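Local coordinates for protein thiamine-monophosphate kinase (Stenotrophomonas maltophilia, PDB 6XEP) that probably catalyses the ATP-dependent phosphorylation of thiamine monophosphate to thiamine diphosphate, the active form of vitamin B1, at residues R19-R23 and G111-F115; N79-L83 and V139-G143; R147-L151 and R213-F217; R198-L202 and D274-L278; D248-I252 and L301-G305. All coordinates share one frame; numbering follows the deposited sequence. Where two conformers were deposited one is given.

Contact 1: R19-R23 and G111-F115; sequences RIRAR and GDGFF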
# COMPACT_ATOMS: atom_id res chain seq x y z
N ARG A 19 -16.57 -11.06 3.16
CA ARG A 19 -16.24 -10.61 4.51
C ARG A 19 -15.88 -9.12 4.53
O ARG A 19 -16.19 -8.44 5.51
CB ARG A 19 -15.12 -11.47 5.09
CG ARG A 19 -15.60 -12.90 5.42
CD ARG A 19 -14.59 -13.62 6.31
NE ARG A 19 -13.49 -14.20 5.54
CZ ARG A 19 -12.45 -14.83 6.09
NH1 ARG A 19 -11.49 -15.32 5.33
NH2 ARG A 19 -12.37 -14.96 7.41
N ILE A 20 -15.27 -8.60 3.46
CA ILE A 20 -15.04 -7.16 3.38
C ILE A 20 -16.36 -6.40 3.46
O ILE A 20 -16.52 -5.48 4.27
CB ILE A 20 -14.27 -6.80 2.10
CG1 ILE A 20 -12.81 -7.24 2.22
CG2 ILE A 20 -14.34 -5.27 1.83
CD1 ILE A 20 -12.09 -7.25 0.90
N ARG A 21 -17.32 -6.77 2.61
CA ARG A 21 -18.59 -6.04 2.57
C ARG A 21 -19.35 -6.17 3.88
O ARG A 21 -20.02 -5.23 4.30
CB ARG A 21 -19.46 -6.53 1.41
CG ARG A 21 -18.95 -6.18 0.03
CD ARG A 21 -19.90 -6.75 -1.03
NE ARG A 21 -19.31 -6.74 -2.36
CZ ARG A 21 -19.73 -7.48 -3.38
NH1 ARG A 21 -20.76 -8.31 -3.22
NH2 ARG A 21 -19.12 -7.41 -4.55
N ALA A 22 -19.29 -7.35 4.52
CA ALA A 22 -20.00 -7.51 5.78
C ALA A 22 -19.56 -6.46 6.78
O ALA A 22 -20.36 -5.98 7.59
CB ALA A 22 -19.76 -8.92 6.32
N ARG A 23 -18.30 -6.05 6.69
CA ARG A 23 -17.74 -5.07 7.61
C ARG A 23 -17.98 -3.63 7.16
O ARG A 23 -18.21 -2.77 8.01
CB ARG A 23 -16.26 -5.38 7.80
CG ARG A 23 -16.06 -6.66 8.62
CD ARG A 23 -14.72 -7.35 8.38
NE ARG A 23 -14.58 -8.47 9.31
CZ ARG A 23 -15.17 -9.66 9.16
NH1 ARG A 23 -15.94 -9.89 8.09
NH2 ARG A 23 -15.01 -10.61 10.09
N GLY A 111 -7.28 -14.65 5.54
CA GLY A 111 -8.32 -13.71 5.90
C GLY A 111 -8.80 -13.92 7.32
O GLY A 111 -9.09 -12.95 8.03
N ASP A 112 -8.87 -15.17 7.76
CA ASP A 112 -9.20 -15.45 9.16
C ASP A 112 -8.32 -14.64 10.10
O ASP A 112 -8.81 -14.01 11.04
CB ASP A 112 -9.04 -16.94 9.47
CG ASP A 112 -10.19 -17.78 8.97
OD1 ASP A 112 -11.23 -17.23 8.55
OD2 ASP A 112 -10.03 -19.02 9.01
N GLY A 113 -7.01 -14.64 9.86
CA GLY A 113 -6.12 -13.98 10.79
C GLY A 113 -6.15 -12.48 10.66
O GLY A 113 -6.11 -11.76 11.66
N PHE A 114 -6.25 -12.01 9.41
CA PHE A 114 -6.37 -10.59 9.15
C PHE A 114 -7.60 -10.01 9.85
O PHE A 114 -7.49 -9.03 10.60
CB PHE A 114 -6.43 -10.36 7.64
CG PHE A 114 -6.25 -8.93 7.25
CD1 PHE A 114 -7.33 -8.08 7.20
CD2 PHE A 114 -4.99 -8.43 6.96
CE1 PHE A 114 -7.17 -6.75 6.86
CE2 PHE A 114 -4.83 -7.10 6.61
CZ PHE A 114 -5.92 -6.27 6.57
N PHE A 115 -8.77 -10.61 9.62
CA PHE A 115 -10.00 -10.08 10.20
C PHE A 115 -10.06 -10.33 11.69
O PHE A 115 -10.66 -9.53 12.41
CB PHE A 115 -11.23 -10.69 9.53
CG PHE A 115 -11.40 -10.28 8.09
CD1 PHE A 115 -11.50 -8.94 7.74
CD2 PHE A 115 -11.45 -11.25 7.09
CE1 PHE A 115 -11.66 -8.56 6.41
CE2 PHE A 115 -11.63 -10.88 5.76
CZ PHE A 115 -11.73 -9.54 5.42
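The ring of F115 is gripped by two arginines, R19 and R23, one helical turn apart on helix 17-24. R23 makes the cation-pi contact: its CZ lies 4.3 Å from the centroid of the F115 ring, off-centre, with the guanidinium and ring planes 34° apart. The extended run from CG to NE lays R23 CD and NE along the CD1 side of the ring, NE being 3.5 Å from F115 CD1. R19 leans against a different part of the ring, its CB 3.6 Å from F115 CE2, while F115 CD2 sits against one face of its guanidinium, toward the rim, the two planes being steeply inclined.

Salt bridges and backbone carbonyls hold both arginine ends. A bend at chi3 carries R19 NH2 to D112, where it forms a salt bridge with OD1 at 2.8 Å; the acid uses its anti lone pair, and the bond is bent, at 136°. R19 NH1 is taken up by the backbone oxygen of E108. On R23, NH1 returns to the carbonyl O of R19 at 3.0 Å, and NE pairs with D119.

The two helices run nearly parallel, their local axes 12.4 Å apart and crossing at -20°. That separation is wide for helix packing and is bridged by long side chains, which joins the N-terminal helix to helix 104-120 of the PurM-like N-terminal domain.

Apolar packing is slight: I20 CG1 meets the edge of the F115 ring at CZ, 4.1 Å away. The R19 guanidinium also passes close to the bare CA of G111, which is 3.6 Å from R19 NH1.

Contact 2: N79-L83 and V139-G143; sequences NLSDL and VTAMG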
# COMPACT_ATOMS: atom_id res chain seq x y z
N ASN A 79 1.44 -2.85 11.00
CA ASN A 79 0.91 -1.53 10.67
C ASN A 79 0.16 -0.92 11.84
O ASN A 79 0.24 0.30 12.07
CB ASN A 79 -0.00 -1.64 9.46
CG ASN A 79 0.77 -1.85 8.20
OD1 ASN A 79 1.12 -2.98 7.84
ND2 ASN A 79 1.08 -0.76 7.51
N LEU A 80 -0.63 -1.73 12.54
CA LEU A 80 -1.36 -1.21 13.68
C LEU A 80 -0.41 -0.76 14.78
O LEU A 80 -0.70 0.20 15.49
CB LEU A 80 -2.33 -2.27 14.21
CG LEU A 80 -3.52 -2.57 13.31
CD1 LEU A 80 -4.39 -3.67 13.93
CD2 LEU A 80 -4.34 -1.29 13.06
N SER A 81 0.71 -1.47 14.94
CA SER A 81 1.69 -1.05 15.93
C SER A 81 2.30 0.30 15.56
O SER A 81 2.56 1.14 16.43
CB SER A 81 2.77 -2.12 16.07
OG SER A 81 3.72 -1.71 17.03
N ASP A 82 2.54 0.52 14.26
CA ASP A 82 3.01 1.82 13.77
C ASP A 82 2.01 2.91 14.10
O ASP A 82 2.37 3.99 14.58
CB ASP A 82 3.22 1.78 12.25
CG ASP A 82 4.30 0.80 11.79
OD1 ASP A 82 5.10 0.31 12.60
OD2 ASP A 82 4.34 0.54 10.56
N LEU A 83 0.72 2.64 13.83
CA LEU A 83 -0.32 3.63 14.13
C LEU A 83 -0.42 3.86 15.63
O LEU A 83 -0.66 4.99 16.06
CB LEU A 83 -1.67 3.16 13.58
CG LEU A 83 -1.80 3.21 12.06
CD1 LEU A 83 -3.18 2.77 11.65
CD2 LEU A 83 -1.51 4.62 11.55
N VAL A 139 0.73 -4.00 3.24
CA VAL A 139 -0.47 -3.40 3.81
C VAL A 139 -0.22 -1.91 4.00
O VAL A 139 0.86 -1.49 4.43
CB VAL A 139 -0.88 -4.05 5.15
CG1 VAL A 139 -1.92 -3.17 5.87
CG2 VAL A 139 -1.49 -5.39 4.90
N THR A 140 -1.20 -1.12 3.62
CA THR A 140 -1.21 0.30 3.90
C THR A 140 -2.35 0.53 4.87
O THR A 140 -3.48 0.13 4.58
CB THR A 140 -1.40 1.12 2.62
OG1 THR A 140 -0.34 0.81 1.72
CG2 THR A 140 -1.35 2.60 2.92
N ALA A 141 -2.06 1.15 6.01
CA ALA A 141 -3.08 1.41 7.01
C ALA A 141 -3.22 2.91 7.21
O ALA A 141 -2.23 3.64 7.31
CB ALA A 141 -2.75 0.72 8.32
N MET A 142 -4.46 3.37 7.27
CA MET A 142 -4.79 4.79 7.43
C MET A 142 -5.45 4.99 8.78
O MET A 142 -6.43 4.30 9.09
CB MET A 142 -5.73 5.27 6.32
CG MET A 142 -5.08 5.49 4.96
SD MET A 142 -6.03 4.74 3.63
CE MET A 142 -5.74 3.03 4.03
N GLY A 143 -4.92 5.92 9.58
CA GLY A 143 -5.49 6.26 10.86
C GLY A 143 -5.78 7.75 10.91
O GLY A 143 -5.38 8.50 10.02
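N79 and L83, one turn apart on helix 68-85, lie against A141 of strand 136-145, where a helix packs on the sheet of the PurM-like N-terminal domain. The local axes of 79-83 and 139-143 are 8.8 Å apart and 31° from parallel, so the helix runs roughly along the strand, on one face of the four-stranded mixed sheet.

The apolar contacts centre on A141. Its small CB points at the helix and is met by N79 CB at 3.8 Å and by L83 CD1, letting the two structures come close. L83 completes the packing with CD2, 4.1 Å from G143 N; G143, with no side chain, lets this methyl lie against its backbone.

The polar contribution comes from N79. With its CG anti to the carbonyl carbon (chi1 -74°), the amide reaches over the strand toward V139, and ND2 gives a weak, bent hydrogen bond to V139 O at 3.2 Å. A second bond from ND2 goes to OG1 of T52, a residue predicted to bind magnesium. In this buried setting, an asparagine can thus tie the helix to both strands 136-145 and 48-57. D82, in the same turn, is itself a predicted magnesium ligand and lies near D54 and D223. On the other face of the strand, T140 OG1 hydrogen-bonds to T140 OG1 of the second subunit. On the strand's helix-facing side, N79 OD1 rests against V139, 3.5 Å from its CB.

Contact 3: R147-L151 and R213-F217; sequences RGQAL and RLRAF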
# COMPACT_ATOMS: atom_id res chain seq x y z
N ARG A 147 -6.32 17.44 15.94
CA ARG A 147 -5.26 18.43 15.80
C ARG A 147 -4.33 18.41 17.00
O ARG A 147 -4.78 18.50 18.15
CB ARG A 147 -5.86 19.83 15.62
N GLY A 148 -3.03 18.25 16.74
CA GLY A 148 -2.02 18.25 17.78
C GLY A 148 -2.01 17.04 18.68
O GLY A 148 -1.25 17.01 19.65
N GLN A 149 -2.82 16.03 18.38
CA GLN A 149 -2.98 14.86 19.23
C GLN A 149 -2.00 13.74 18.91
O GLN A 149 -1.92 12.79 19.68
CB GLN A 149 -4.41 14.31 19.12
CG GLN A 149 -5.48 15.21 19.73
CD GLN A 149 -5.33 15.30 21.23
OE1 GLN A 149 -4.85 16.31 21.76
NE2 GLN A 149 -5.74 14.24 21.94
N ALA A 150 -1.29 13.82 17.79
CA ALA A 150 -0.37 12.75 17.42
C ALA A 150 0.77 12.66 18.43
O ALA A 150 1.28 13.67 18.91
CB ALA A 150 0.20 12.98 16.02
N LEU A 151 1.15 11.43 18.77
CA LEU A 151 2.35 11.21 19.55
C LEU A 151 3.57 11.31 18.64
O LEU A 151 3.52 10.92 17.46
CB LEU A 151 2.34 9.84 20.22
CG LEU A 151 1.18 9.58 21.19
CD1 LEU A 151 1.14 8.10 21.51
CD2 LEU A 151 1.40 10.41 22.43
N ARG A 213 -4.55 6.27 24.44
CA ARG A 213 -4.65 6.91 25.74
C ARG A 213 -3.40 7.67 26.14
O ARG A 213 -3.49 8.55 27.01
CB ARG A 213 -4.99 5.87 26.82
CG ARG A 213 -6.40 5.34 26.62
CD ARG A 213 -6.98 4.81 27.89
NE ARG A 213 -8.01 3.83 27.58
CZ ARG A 213 -8.60 3.05 28.48
NH1 ARG A 213 -9.53 2.19 28.08
NH2 ARG A 213 -8.27 3.13 29.77
N LEU A 214 -2.27 7.39 25.49
CA LEU A 214 -0.98 7.93 25.92
C LEU A 214 -0.88 9.44 25.72
O LEU A 214 -0.10 10.10 26.41
CB LEU A 214 0.15 7.24 25.16
CG LEU A 214 0.63 5.91 25.73
CD1 LEU A 214 1.74 5.30 24.89
CD2 LEU A 214 1.09 6.10 27.16
N ARG A 215 -1.64 10.01 24.78
CA ARG A 215 -1.55 11.45 24.57
C ARG A 215 -1.87 12.19 25.85
O ARG A 215 -1.30 13.26 26.12
CB ARG A 215 -2.48 11.90 23.44
CG ARG A 215 -2.48 13.42 23.21
CD ARG A 215 -1.11 13.95 22.74
NE ARG A 215 -1.17 15.39 22.49
CZ ARG A 215 -0.91 16.33 23.39
NH1 ARG A 215 -0.54 15.99 24.62
NH2 ARG A 215 -1.00 17.61 23.08
N ALA A 216 -2.76 11.62 26.68
CA ALA A 216 -3.11 12.27 27.93
C ALA A 216 -2.03 12.14 29.00
O ALA A 216 -2.12 12.83 30.02
CB ALA A 216 -4.43 11.70 28.46
N PHE A 217 -1.02 11.29 28.80
CA PHE A 217 -0.07 11.00 29.87
C PHE A 217 1.39 11.18 29.47
O PHE A 217 2.23 11.48 30.32
CB PHE A 217 -0.23 9.56 30.40
CG PHE A 217 -1.62 9.22 30.90
CD1 PHE A 217 -2.53 8.55 30.08
CD2 PHE A 217 -2.02 9.54 32.19
CE1 PHE A 217 -3.79 8.22 30.53
CE2 PHE A 217 -3.29 9.22 32.65
CZ PHE A 217 -4.17 8.56 31.82
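Two torsions aim R215 at the loop 147-151: chi1 of 177° swings CG away from the backbone N, and a bend at chi2 (64°) turns the rest of the chain along the backbone of G148 and Q149. Beyond the bend chi3 is extended, which carries NE to the carbonyl of G148. The contact ties the connection between strands 136-145 and 161-165, which leads from the first PurM-like domain toward the second, to residues 213-217, in the region of helix 208-214.

R215 NE donates to G148 O at 3.3 Å and 155°, with the oxygen close to the guanidinium plane. NH2 of the same residue adds a weak bond to that oxygen, so one carbonyl receives two donors. G148 itself adopts a positive phi, a backbone shape that glycine reaches readily. The aliphatic part of R215 is used as well: CD passes 3.4 Å from Q149 O. Across this part of the chain, the Q149 side chain, bent at chi2, brings NE2 to 3.6 Å from R215 CG, the two side chains crossing at about a right angle. Both residues are exposed, where long polar chains with aliphatic stems can pack and still meet solvent.

Deeper in, the contact becomes apolar. L151 is buried and divides its methyls between two neighbours, while L214 also packs on L278 and F280 of strand 277-282. CD2 of L151 lies 3.8 Å from R215 CA, and its CD1 approaches L214 CB at 3.9 Å.

Contact 4: R198-L202 and D274-L278; sequences RLRLL and DDYEL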
# COMPACT_ATOMS: atom_id res chain seq x y z
N ARG A 198 6.10 -18.85 20.98
CA ARG A 198 5.74 -19.05 19.57
C ARG A 198 4.72 -18.01 19.13
O ARG A 198 4.85 -17.41 18.06
CB ARG A 198 5.19 -20.47 19.35
CG ARG A 198 4.97 -20.82 17.87
CD ARG A 198 4.35 -22.21 17.66
NE ARG A 198 2.93 -22.28 18.03
CZ ARG A 198 1.91 -22.17 17.18
NH1 ARG A 198 2.14 -22.00 15.88
NH2 ARG A 198 0.66 -22.25 17.62
N LEU A 199 3.70 -17.77 19.95
CA LEU A 199 2.65 -16.82 19.57
C LEU A 199 3.09 -15.36 19.70
O LEU A 199 2.50 -14.49 19.04
CB LEU A 199 1.40 -17.08 20.40
CG LEU A 199 0.68 -18.39 20.04
CD1 LEU A 199 -0.59 -18.54 20.84
CD2 LEU A 199 0.37 -18.39 18.57
N ARG A 200 4.09 -15.06 20.53
CA ARG A 200 4.63 -13.70 20.52
C ARG A 200 5.37 -13.40 19.22
O ARG A 200 5.34 -12.26 18.74
CB ARG A 200 5.54 -13.48 21.72
CG ARG A 200 4.78 -13.47 23.05
CD ARG A 200 4.03 -12.16 23.24
NE ARG A 200 4.93 -11.07 23.65
CZ ARG A 200 4.64 -9.78 23.50
NH1 ARG A 200 3.49 -9.42 22.93
NH2 ARG A 200 5.51 -8.85 23.91
N LEU A 201 6.04 -14.40 18.64
CA LEU A 201 6.65 -14.21 17.33
C LEU A 201 5.59 -14.18 16.24
O LEU A 201 5.63 -13.32 15.35
CB LEU A 201 7.67 -15.33 17.06
CG LEU A 201 8.32 -15.29 15.66
CD1 LEU A 201 9.04 -13.97 15.41
CD2 LEU A 201 9.26 -16.47 15.44
N LEU A 202 4.65 -15.13 16.28
CA LEU A 202 3.71 -15.29 15.17
C LEU A 202 2.58 -14.27 15.23
O LEU A 202 2.13 -13.79 14.19
CB LEU A 202 3.11 -16.70 15.18
CG LEU A 202 4.11 -17.83 14.99
CD1 LEU A 202 3.34 -19.14 15.01
CD2 LEU A 202 4.86 -17.66 13.67
N ASP A 274 10.89 -7.45 16.63
CA ASP A 274 9.47 -7.80 16.47
C ASP A 274 8.69 -7.87 17.78
O ASP A 274 7.72 -8.63 17.88
CB ASP A 274 9.32 -9.12 15.71
CG ASP A 274 9.65 -8.97 14.24
OD1 ASP A 274 10.19 -7.92 13.84
OD2 ASP A 274 9.36 -9.93 13.50
N ASP A 275 9.04 -7.08 18.79
CA ASP A 275 8.20 -7.08 19.99
C ASP A 275 6.83 -6.47 19.70
O ASP A 275 5.80 -6.98 20.17
CB ASP A 275 8.86 -6.29 21.11
CG ASP A 275 10.14 -6.93 21.61
OD1 ASP A 275 10.10 -8.11 22.03
OD2 ASP A 275 11.17 -6.23 21.61
N TYR A 276 6.82 -5.38 18.94
CA TYR A 276 5.62 -4.57 18.68
C TYR A 276 4.97 -4.14 20.00
O TYR A 276 3.75 -4.16 20.16
CB TYR A 276 4.66 -5.30 17.72
CG TYR A 276 5.37 -5.46 16.39
CD1 TYR A 276 5.63 -4.35 15.60
CD2 TYR A 276 5.86 -6.70 15.96
CE1 TYR A 276 6.32 -4.46 14.39
CE2 TYR A 276 6.56 -6.82 14.75
CZ TYR A 276 6.78 -5.69 13.98
OH TYR A 276 7.48 -5.76 12.78
N GLU A 277 5.81 -3.72 20.94
CA GLU A 277 5.40 -3.04 22.16
C GLU A 277 5.57 -1.54 21.96
O GLU A 277 6.12 -1.10 20.96
CB GLU A 277 6.22 -3.55 23.35
CG GLU A 277 5.98 -5.03 23.63
CD GLU A 277 4.59 -5.33 24.22
OE1 GLU A 277 3.75 -4.41 24.40
OE2 GLU A 277 4.32 -6.52 24.53
N LEU A 278 5.07 -0.75 22.91
CA LEU A 278 5.23 0.71 22.86
C LEU A 278 6.18 1.15 23.96
O LEU A 278 6.00 0.75 25.11
CB LEU A 278 3.89 1.43 23.03
CG LEU A 278 2.89 1.39 21.89
CD1 LEU A 278 1.71 2.34 22.20
CD2 LEU A 278 3.57 1.79 20.59
O HOH W 1 6.30 -10.66 16.52
O HOH W 2 5.80 -9.91 20.52
O HOH W 3 3.07 -7.08 21.11
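Between R200 and the loop at D274 and D275, three waters do much of the joining, since the backbones stay some 7 Å apart at their nearest CA atoms. Water 1 lies between R200 O, at 2.9 Å, and D274 O, at 2.8 Å. Water 2 donates to both R200 O and D275 O, each at 3.0 Å, and also sits over the centre of one face of the R200 guanidinium. Water 3 accepts from R200 NH1 and lies 2.9 Å from D275 O, to which it can donate.

The direct link is a salt bridge: R200 NH2 reaches E277 OE2 at 2.7 Å, the bond bent to 142° and the two planar groups 48° apart. Bends at chi2 and chi3 curl the arginine so that NH2 reaches E277. OE2 uses its anti lone pair here and also pairs with R207; two cationic partners would favour the anion. R200 NE separately pairs with D170.

D274, predicted to bind substrate, forms a salt bridge with K74 and a hydrogen bond with H6, a tag residue, of the second subunit. Helix 192-202 thus meets the start of strand 277-282, where Y276 and E277 form a G1 bulge opposite V224 of strand 220-224, and L201 packs on helix 170-179.

Contact 5: D248-I252 and L301-G305; sequences DSLPI and LTRIG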
# COMPACT_ATOMS: atom_id res chain seq x y z
N ASP A 248 18.15 -4.42 34.52
CA ASP A 248 17.52 -5.30 35.49
C ASP A 248 16.01 -5.08 35.56
O ASP A 248 15.30 -5.98 36.01
CB ASP A 248 18.11 -5.11 36.89
CG ASP A 248 19.56 -5.61 37.01
OD1 ASP A 248 20.01 -6.43 36.19
OD2 ASP A 248 20.24 -5.17 37.96
N SER A 249 15.52 -3.92 35.14
CA SER A 249 14.11 -3.54 35.24
C SER A 249 13.28 -3.97 34.04
O SER A 249 12.05 -3.80 34.06
CB SER A 249 13.96 -2.03 35.38
OG SER A 249 14.62 -1.58 36.56
N LEU A 250 13.91 -4.47 33.00
CA LEU A 250 13.18 -4.77 31.78
C LEU A 250 12.12 -5.85 32.07
O LEU A 250 12.39 -6.79 32.82
CB LEU A 250 14.14 -5.25 30.70
CG LEU A 250 15.17 -4.23 30.19
CD1 LEU A 250 16.04 -4.89 29.13
CD2 LEU A 250 14.46 -3.00 29.64
N PRO A 251 10.91 -5.74 31.49
CA PRO A 251 9.88 -6.77 31.68
C PRO A 251 10.18 -8.00 30.83
O PRO A 251 10.09 -7.97 29.61
CB PRO A 251 8.59 -6.06 31.22
CG PRO A 251 9.07 -5.08 30.20
CD PRO A 251 10.38 -4.57 30.76
N ILE A 252 10.52 -9.09 31.50
CA ILE A 252 10.88 -10.32 30.82
C ILE A 252 9.85 -11.38 31.20
O ILE A 252 9.58 -11.60 32.39
CB ILE A 252 12.33 -10.74 31.17
CG1 ILE A 252 13.29 -9.75 30.52
CG2 ILE A 252 12.62 -12.16 30.68
CD1 ILE A 252 14.73 -9.87 30.94
N LEU A 301 2.64 -2.05 32.32
CA LEU A 301 3.49 -0.91 31.97
C LEU A 301 4.60 -0.85 32.99
O LEU A 301 4.33 -0.75 34.20
CB LEU A 301 2.71 0.40 31.96
CG LEU A 301 1.47 0.38 31.06
CD1 LEU A 301 0.59 1.60 31.32
CD2 LEU A 301 1.89 0.29 29.59
N THR A 302 5.85 -0.91 32.52
CA THR A 302 7.00 -1.07 33.39
C THR A 302 7.93 0.12 33.24
O THR A 302 8.34 0.45 32.12
CB THR A 302 7.73 -2.38 33.07
OG1 THR A 302 6.80 -3.46 33.23
CG2 THR A 302 8.93 -2.60 34.01
N ARG A 303 8.27 0.75 34.36
CA ARG A 303 9.22 1.86 34.35
C ARG A 303 10.64 1.28 34.26
O ARG A 303 11.07 0.54 35.14
CB ARG A 303 9.05 2.72 35.60
CG ARG A 303 9.87 4.01 35.64
CD ARG A 303 9.43 4.95 36.76
NE ARG A 303 9.41 4.28 38.06
CZ ARG A 303 10.48 4.16 38.84
NH1 ARG A 303 11.65 4.67 38.45
NH2 ARG A 303 10.39 3.53 40.01
N ILE A 304 11.35 1.62 33.19
CA ILE A 304 12.62 0.97 32.88
C ILE A 304 13.80 1.93 32.87
O ILE A 304 14.94 1.47 32.71
CB ILE A 304 12.54 0.20 31.54
CG1 ILE A 304 12.18 1.15 30.38
CG2 ILE A 304 11.53 -0.94 31.65
CD1 ILE A 304 12.43 0.54 29.01
N GLY A 305 13.60 3.23 33.02
CA GLY A 305 14.72 4.14 32.86
C GLY A 305 14.31 5.58 32.98
O GLY A 305 13.23 5.90 33.49
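I304, P251 and T302 make the tight part of this contact, with L250 behind them. CG2 of I304 lies 3.9 Å from P251 CD, with the isoleucine crossing the proline ring at about a right angle, and 4.1 Å from L250 CD2. The chi1 of I304 (59°) puts CG1 between the backbone N and the carbonyl carbon, while CG2 stands anti to the carbonyl carbon and meets the loop. L250 sets out away from the strand, yet its CD2 returns to touch both CG2 and CD1 of I304. Leucine and isoleucine suit this buried side, and both also pack on L228 of helix 228-239. T302 and P251 lie alongside each other, pointing opposite ways, with T302 OG1 3.7 Å from P251 CB. T302 CG2 comes within 3.3 Å of S249 O: threonine offers a methyl to that carbonyl while its hydroxyl oxygen lies by the proline ring.

The solvent side is looser. S249 contributes its CB, 3.9 Å from R303 O, while its OG is hydrogen-bonded to D246. R303 points its CB away from the loop, as fits an exposed charged residue. No hydrogen bond links the two segments, so the match rests on packing.

The loop 248-252, which runs from strand 242-245 to helix 254-259, thus lies along the beginning of strand 301-308 in the six-stranded sheet of the C-terminal domain. On that strand I304 and G305 form a classic bulge opposite I162 of strand 161-165, and P251 reaches V164 of the same neighbour, while L250 leans on helix 262-271.

Overall arrangement
From the N terminus, helix 17-24 opens contact 1, which closes on helix 104-120 after a long loop. Contact 2 opens within that loop, at helix 68-85, and closes beyond it on strand 136-145, so the two cross; F114 packs on V139 where they meet. Contact 3 starts just after contact 2 ends and fastens the interdomain connection to the region of helix 208-214. Its span crosses that of contact 4, which begins at helix 192-202, and L214 touches L278. Contact 4 in turn crosses contact 5, both reaching the C-terminal sheet. S81 against Y276 joins contact 2 to contact 4 across the two domains.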